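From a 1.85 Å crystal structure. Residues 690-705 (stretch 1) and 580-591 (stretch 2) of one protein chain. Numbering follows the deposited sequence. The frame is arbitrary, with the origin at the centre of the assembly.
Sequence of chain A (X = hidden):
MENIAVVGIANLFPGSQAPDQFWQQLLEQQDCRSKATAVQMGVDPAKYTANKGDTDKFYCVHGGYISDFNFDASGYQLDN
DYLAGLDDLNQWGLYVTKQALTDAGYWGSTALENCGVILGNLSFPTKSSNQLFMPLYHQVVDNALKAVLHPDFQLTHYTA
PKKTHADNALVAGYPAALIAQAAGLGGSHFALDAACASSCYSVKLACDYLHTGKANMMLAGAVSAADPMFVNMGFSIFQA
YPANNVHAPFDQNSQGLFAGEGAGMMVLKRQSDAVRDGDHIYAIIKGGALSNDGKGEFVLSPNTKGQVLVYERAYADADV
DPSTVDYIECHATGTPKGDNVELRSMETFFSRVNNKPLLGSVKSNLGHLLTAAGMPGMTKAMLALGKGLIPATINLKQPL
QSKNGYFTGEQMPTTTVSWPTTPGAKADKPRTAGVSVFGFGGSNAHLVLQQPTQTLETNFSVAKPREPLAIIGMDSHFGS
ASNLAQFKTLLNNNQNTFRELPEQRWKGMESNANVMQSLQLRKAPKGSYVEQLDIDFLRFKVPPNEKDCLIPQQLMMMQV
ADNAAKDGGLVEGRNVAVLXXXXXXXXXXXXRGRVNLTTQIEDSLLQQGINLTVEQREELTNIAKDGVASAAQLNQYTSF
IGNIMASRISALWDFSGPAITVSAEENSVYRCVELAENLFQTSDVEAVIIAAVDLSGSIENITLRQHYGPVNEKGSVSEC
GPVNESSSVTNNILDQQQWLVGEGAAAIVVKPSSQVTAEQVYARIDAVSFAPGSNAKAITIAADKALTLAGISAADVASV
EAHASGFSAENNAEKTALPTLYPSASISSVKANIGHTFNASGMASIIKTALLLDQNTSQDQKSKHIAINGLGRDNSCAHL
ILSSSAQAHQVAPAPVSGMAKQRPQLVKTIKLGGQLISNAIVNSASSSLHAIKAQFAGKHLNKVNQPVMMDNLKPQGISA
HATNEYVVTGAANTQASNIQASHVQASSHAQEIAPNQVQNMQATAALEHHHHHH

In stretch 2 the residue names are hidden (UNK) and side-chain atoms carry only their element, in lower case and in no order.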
# COMPACT_ATOMS: atom_id res chain seq x y z
N ILE A 690 1.38 -1.93 -15.84
CA ILE A 690 1.05 -0.91 -14.85
C ILE A 690 -0.47 -0.81 -14.81
O ILE A 690 -1.09 -0.38 -15.78
CB ILE A 690 1.66 0.46 -15.17
CG1 ILE A 690 3.19 0.32 -15.31
CG2 ILE A 690 1.28 1.44 -14.02
CD1 ILE A 690 3.88 1.63 -15.67
N ALA A 691 -1.07 -1.24 -13.70
CA ALA A 691 -2.51 -1.14 -13.54
C ALA A 691 -2.80 -0.09 -12.47
O ALA A 691 -1.94 0.30 -11.67
CB ALA A 691 -3.13 -2.49 -13.16
N ALA A 692 -4.02 0.41 -12.49
CA ALA A 692 -4.38 1.45 -11.54
C ALA A 692 -5.84 1.27 -11.21
O ALA A 692 -6.63 0.97 -12.10
CB ALA A 692 -4.15 2.85 -12.12
N VAL A 693 -6.22 1.50 -9.96
CA VAL A 693 -7.62 1.38 -9.58
C VAL A 693 -7.90 2.33 -8.43
O VAL A 693 -7.11 2.44 -7.49
CB VAL A 693 -8.01 -0.07 -9.22
CG1 VAL A 693 -7.11 -0.63 -8.12
CG2 VAL A 693 -9.48 -0.16 -8.82
N ASP A 694 -9.02 3.04 -8.53
CA ASP A 694 -9.54 3.78 -7.39
C ASP A 694 -11.05 3.79 -7.55
O ASP A 694 -11.59 4.42 -8.47
CB ASP A 694 -8.97 5.20 -7.32
CG ASP A 694 -9.13 5.81 -5.92
OD1 ASP A 694 -9.99 5.30 -5.15
OD2 ASP A 694 -8.41 6.78 -5.59
N LEU A 695 -11.74 3.11 -6.65
CA LEU A 695 -13.20 3.19 -6.67
C LEU A 695 -13.61 4.42 -5.84
O LEU A 695 -14.22 4.34 -4.78
CB LEU A 695 -13.80 1.88 -6.19
CG LEU A 695 -13.27 0.73 -7.09
CD1 LEU A 695 -13.96 -0.59 -6.78
CD2 LEU A 695 -13.44 1.07 -8.58
N SER A 696 -13.25 5.59 -6.39
CA SER A 696 -13.34 6.87 -5.71
C SER A 696 -14.73 7.50 -5.76
O SER A 696 -14.86 8.69 -5.47
CB SER A 696 -12.31 7.85 -6.28
OG SER A 696 -12.13 7.67 -7.68
N GLY A 697 -15.76 6.74 -6.13
CA GLY A 697 -17.12 7.20 -5.96
C GLY A 697 -17.75 6.76 -4.65
O GLY A 697 -18.94 7.01 -4.44
N SER A 698 -16.99 6.12 -3.75
CA SER A 698 -17.54 5.70 -2.46
C SER A 698 -17.93 6.91 -1.61
O SER A 698 -17.41 8.01 -1.77
CB SER A 698 -16.51 4.87 -1.68
OG SER A 698 -15.34 5.65 -1.48
N ILE A 699 -18.84 6.69 -0.65
CA ILE A 699 -19.16 7.80 0.24
C ILE A 699 -17.94 8.18 1.07
O ILE A 699 -17.75 9.35 1.42
CB ILE A 699 -20.38 7.48 1.13
CG1 ILE A 699 -20.87 8.76 1.81
CG2 ILE A 699 -20.06 6.32 2.13
CD1 ILE A 699 -22.22 8.62 2.56
N GLU A 700 -17.08 7.21 1.37
CA GLU A 700 -15.88 7.52 2.14
C GLU A 700 -14.96 8.45 1.37
O GLU A 700 -14.39 9.39 1.94
CB GLU A 700 -15.14 6.23 2.51
CG GLU A 700 -15.89 5.35 3.49
CD GLU A 700 -16.81 4.32 2.83
OE1 GLU A 700 -17.18 4.48 1.64
OE2 GLU A 700 -17.17 3.34 3.52
N ASN A 701 -14.79 8.20 0.07
CA ASN A 701 -13.93 9.10 -0.69
C ASN A 701 -14.56 10.47 -0.86
O ASN A 701 -13.85 11.48 -0.82
CB ASN A 701 -13.57 8.54 -2.07
CG ASN A 701 -12.52 9.41 -2.74
OD1 ASN A 701 -11.40 9.54 -2.22
ND2 ASN A 701 -12.86 10.03 -3.86
N ILE A 702 -15.87 10.55 -1.08
CA ILE A 702 -16.48 11.87 -1.20
C ILE A 702 -16.29 12.65 0.11
O ILE A 702 -15.90 13.84 0.11
CB ILE A 702 -17.97 11.77 -1.60
CG1 ILE A 702 -18.15 11.79 -3.12
CG2 ILE A 702 -18.72 13.04 -1.12
CD1 ILE A 702 -17.40 10.72 -3.88
N THR A 703 -16.54 11.99 1.24
CA THR A 703 -16.29 12.56 2.56
C THR A 703 -14.85 13.06 2.71
O THR A 703 -14.61 14.20 3.15
CB THR A 703 -16.57 11.50 3.63
OG1 THR A 703 -17.94 11.11 3.57
CG2 THR A 703 -16.27 12.04 5.04
N LEU A 704 -13.89 12.22 2.36
CA LEU A 704 -12.48 12.60 2.48
C LEU A 704 -12.13 13.80 1.61
O LEU A 704 -11.50 14.76 2.08
CB LEU A 704 -11.60 11.40 2.11
CG LEU A 704 -10.09 11.70 2.02
CD1 LEU A 704 -9.58 12.26 3.36
CD2 LEU A 704 -9.31 10.46 1.61
N ARG A 705 -12.48 13.75 0.32
CA ARG A 705 -11.99 14.79 -0.57
C ARG A 705 -12.69 16.11 -0.36
O ARG A 705 -12.09 17.15 -0.62
CB ARG A 705 -12.13 14.34 -2.04
CG ARG A 705 -11.45 12.97 -2.30
CD ARG A 705 -9.94 13.00 -2.02
NE ARG A 705 -9.35 11.66 -2.18
CZ ARG A 705 -8.04 11.40 -2.13
NH1 ARG A 705 -7.15 12.37 -1.93
NH2 ARG A 705 -7.63 10.14 -2.28
N UNK A 580 0.81 -2.04 -9.34
CA UNK A 580 -0.56 -1.55 -9.22
C UNK A 580 -0.53 -0.22 -8.48
O UNK A 580 -0.23 -0.17 -7.28
c UNK A 580 -1.48 -3.90 -9.27
c UNK A 580 -2.89 -2.01 -8.38
c UNK A 580 -1.47 -2.56 -8.51
N UNK A 581 -0.88 0.86 -9.18
CA UNK A 581 -1.06 2.17 -8.57
C UNK A 581 -2.39 2.21 -7.84
O UNK A 581 -3.44 1.94 -8.43
c UNK A 581 -0.99 3.26 -9.64
N UNK A 582 -2.36 2.53 -6.55
CA UNK A 582 -3.60 2.49 -5.78
C UNK A 582 -3.36 3.23 -4.48
O UNK A 582 -2.23 3.57 -4.13
c UNK A 582 -2.95 0.16 -4.91
c UNK A 582 -4.06 1.05 -5.53
s UNK A 582 -2.74 0.39 -3.11
c UNK A 582 -4.08 -0.69 -2.50
N UNK A 583 -4.46 3.53 -3.79
CA UNK A 583 -4.45 3.84 -2.38
C UNK A 583 -5.42 2.90 -1.69
O UNK A 583 -6.03 2.03 -2.33
N UNK A 584 -5.56 3.05 -0.38
CA UNK A 584 -6.40 2.07 0.32
C UNK A 584 -7.85 2.19 -0.14
O UNK A 584 -8.33 3.27 -0.50
c UNK A 584 -8.48 1.95 4.16
s UNK A 584 -7.26 3.19 4.27
c UNK A 584 -6.28 2.21 1.85
c UNK A 584 -6.86 3.45 2.48
N UNK A 585 -8.52 1.05 -0.19
CA UNK A 585 -9.97 1.02 -0.36
C UNK A 585 -10.58 1.55 0.93
O UNK A 585 -10.55 0.87 1.96
o UNK A 585 -13.12 1.48 -1.19
c UNK A 585 -10.43 -0.41 -0.64
c UNK A 585 -12.59 0.45 -1.68
c UNK A 585 -11.96 -0.57 -0.73
o UNK A 585 -12.58 0.20 -2.92
N UNK A 586 -11.08 2.78 0.89
CA UNK A 586 -11.65 3.38 2.08
C UNK A 586 -12.87 2.62 2.59
O UNK A 586 -13.19 2.73 3.79
c UNK A 586 -11.30 7.12 0.97
c UNK A 586 -12.00 4.84 1.78
c UNK A 586 -9.84 5.89 2.62
c UNK A 586 -10.79 5.74 1.43
N UNK A 587 -13.56 1.86 1.72
CA UNK A 587 -14.68 1.04 2.19
C UNK A 587 -14.25 -0.06 3.14
O UNK A 587 -15.11 -0.68 3.80
c UNK A 587 -17.08 0.91 -0.92
o UNK A 587 -16.97 -0.31 -1.21
o UNK A 587 -17.89 1.67 -1.48
c UNK A 587 -16.18 1.51 0.17
c UNK A 587 -15.47 0.44 1.01
N UNK A 588 -12.94 -0.31 3.28
CA UNK A 588 -12.49 -1.29 4.27
C UNK A 588 -12.86 -0.91 5.70
O UNK A 588 -12.87 -1.79 6.58
c UNK A 588 -11.07 -3.54 2.73
c UNK A 588 -10.97 -1.47 4.16
c UNK A 588 -10.44 -2.18 2.90
c UNK A 588 -8.92 -2.28 2.98
N UNK A 589 -13.15 0.37 5.97
CA UNK A 589 -13.60 0.78 7.30
C UNK A 589 -14.96 0.20 7.64
O UNK A 589 -15.32 0.16 8.82
c UNK A 589 -11.27 3.07 8.20
c UNK A 589 -12.25 2.92 7.28
c UNK A 589 -13.62 2.31 7.40
n UNK A 589 -10.20 3.67 7.55
c UNK A 589 -10.52 3.85 6.28
n UNK A 589 -11.76 3.41 6.09
N UNK A 590 -15.71 -0.26 6.64
CA UNK A 590 -17.01 -0.86 6.92
C UNK A 590 -16.88 -2.15 7.71
O UNK A 590 -17.82 -2.53 8.41
c UNK A 590 -17.78 -1.09 5.61
c UNK A 590 -18.65 -0.01 3.51
c UNK A 590 -18.15 0.21 4.92
o UNK A 590 -19.02 -1.11 3.15
n UNK A 590 -18.66 1.06 2.70
N UNK A 591 -15.74 -2.84 7.61
CA UNK A 591 -15.60 -4.11 8.32
C UNK A 591 -15.59 -3.91 9.83
O UNK A 591 -16.35 -4.57 10.56
c UNK A 591 -14.17 -6.11 8.64
c UNK A 591 -12.99 -7.40 10.29
c UNK A 591 -13.12 -6.25 9.54
o UNK A 591 -13.79 -9.55 10.92
c UNK A 591 -14.98 -8.29 9.29
c UNK A 591 -13.92 -8.42 10.16
c UNK A 591 -14.34 -4.84 7.86
c UNK A 591 -15.09 -7.13 8.53
O HOH W 1 -7.02 3.44 -4.96
O HOH W 2 -9.12 3.27 -3.32
O HOH W 3 -10.66 1.63 -4.57
O HOH W 4 -15.21 1.86 -3.30
O HOH W 5 -13.10 4.25 -1.77
O HOH W 6 -19.51 3.80 -0.27

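Position 580 carries three carbons, one bearing the other two, so it branches at CB. It lies beside Ala691 in a parallel bridge, and its backbone CA is 3.4 Å from Ala691 O. It is Val580. Its CG1 is 4.4 Å from Val693 CG1.

Position 581 has one side-chain carbon, 4.0 Å from Ala692 CB. It is Ala581. Its N donates to Ala691 O at 2.8 Å, and its O accepts from Val693 N at 3.2 Å.

Position 582 has an unbranched chain of two carbons, a sulfur and a carbon. Its CB is 3.9 Å from Val693 O, but the end leads away. It is Met582.

Position 583 has no side-chain atoms. It is Gly583. Water 1 accepts from its N at 2.8 Å and lies 2.7 Å from Val693 O, joining the backbones where direct pairing has stopped.

Position 584 again has two carbons, a sulfur and a carbon, pointing away from stretch 1. It is Met584. Water 2 is 2.9 Å from both Met584 O and Asp694 OD1.

Position 585 has three carbons, the third carrying two oxygens. One oxygen is 3.9 Å from Leu695 CB. It is Glu585. Water 3 donates to Glu585 OE1 at 2.9 Å and accepts from Leu695 N at 2.8 Å. Water 5 links Glu585 OE2 (2.8 Å) with Ser698 OG (2.7 Å).

Position 586 has four carbons, forked at the second. Its CB is 3.5 Å from Glu700 CB. It is Leu586. Its CD1 reaches Asn701 CA at 3.7 Å and Leu704 CD2 at 3.9 Å.

Position 587 has three carbons and two terminal oxygens. One oxygen is 3.5 Å from Ser698 CB. It is Glu587. Its OE2 is 4.3 Å from Glu700 OE1, a close pair of like charges, with water 6 within 3.1 Å of both atoms.

Position 588 has four carbons, forked at the second, pointing away. It is Leu588.

Position 589 has one carbon, then a five-membered ring with two nitrogens, not touching stretch 1. It is His589. Its ND1 donates to Leu586 O at 2.8 Å.

Position 590 has three carbons, the third carrying one oxygen and one nitrogen. The nitrogen meets Glu700. It is Gln590. Its NE2 donates to Glu700 OE2 at 2.8 Å.

Position 591 has one carbon and a six-carbon ring bearing an oxygen, out of reach. It is Tyr591.

The contact begins as parallel strands and continues through water around Glu585. It finishes with Leu586 packed on the helix and Gln590 bonded to Glu700.

Stretch 2 580-591: VAMGMELELHQY
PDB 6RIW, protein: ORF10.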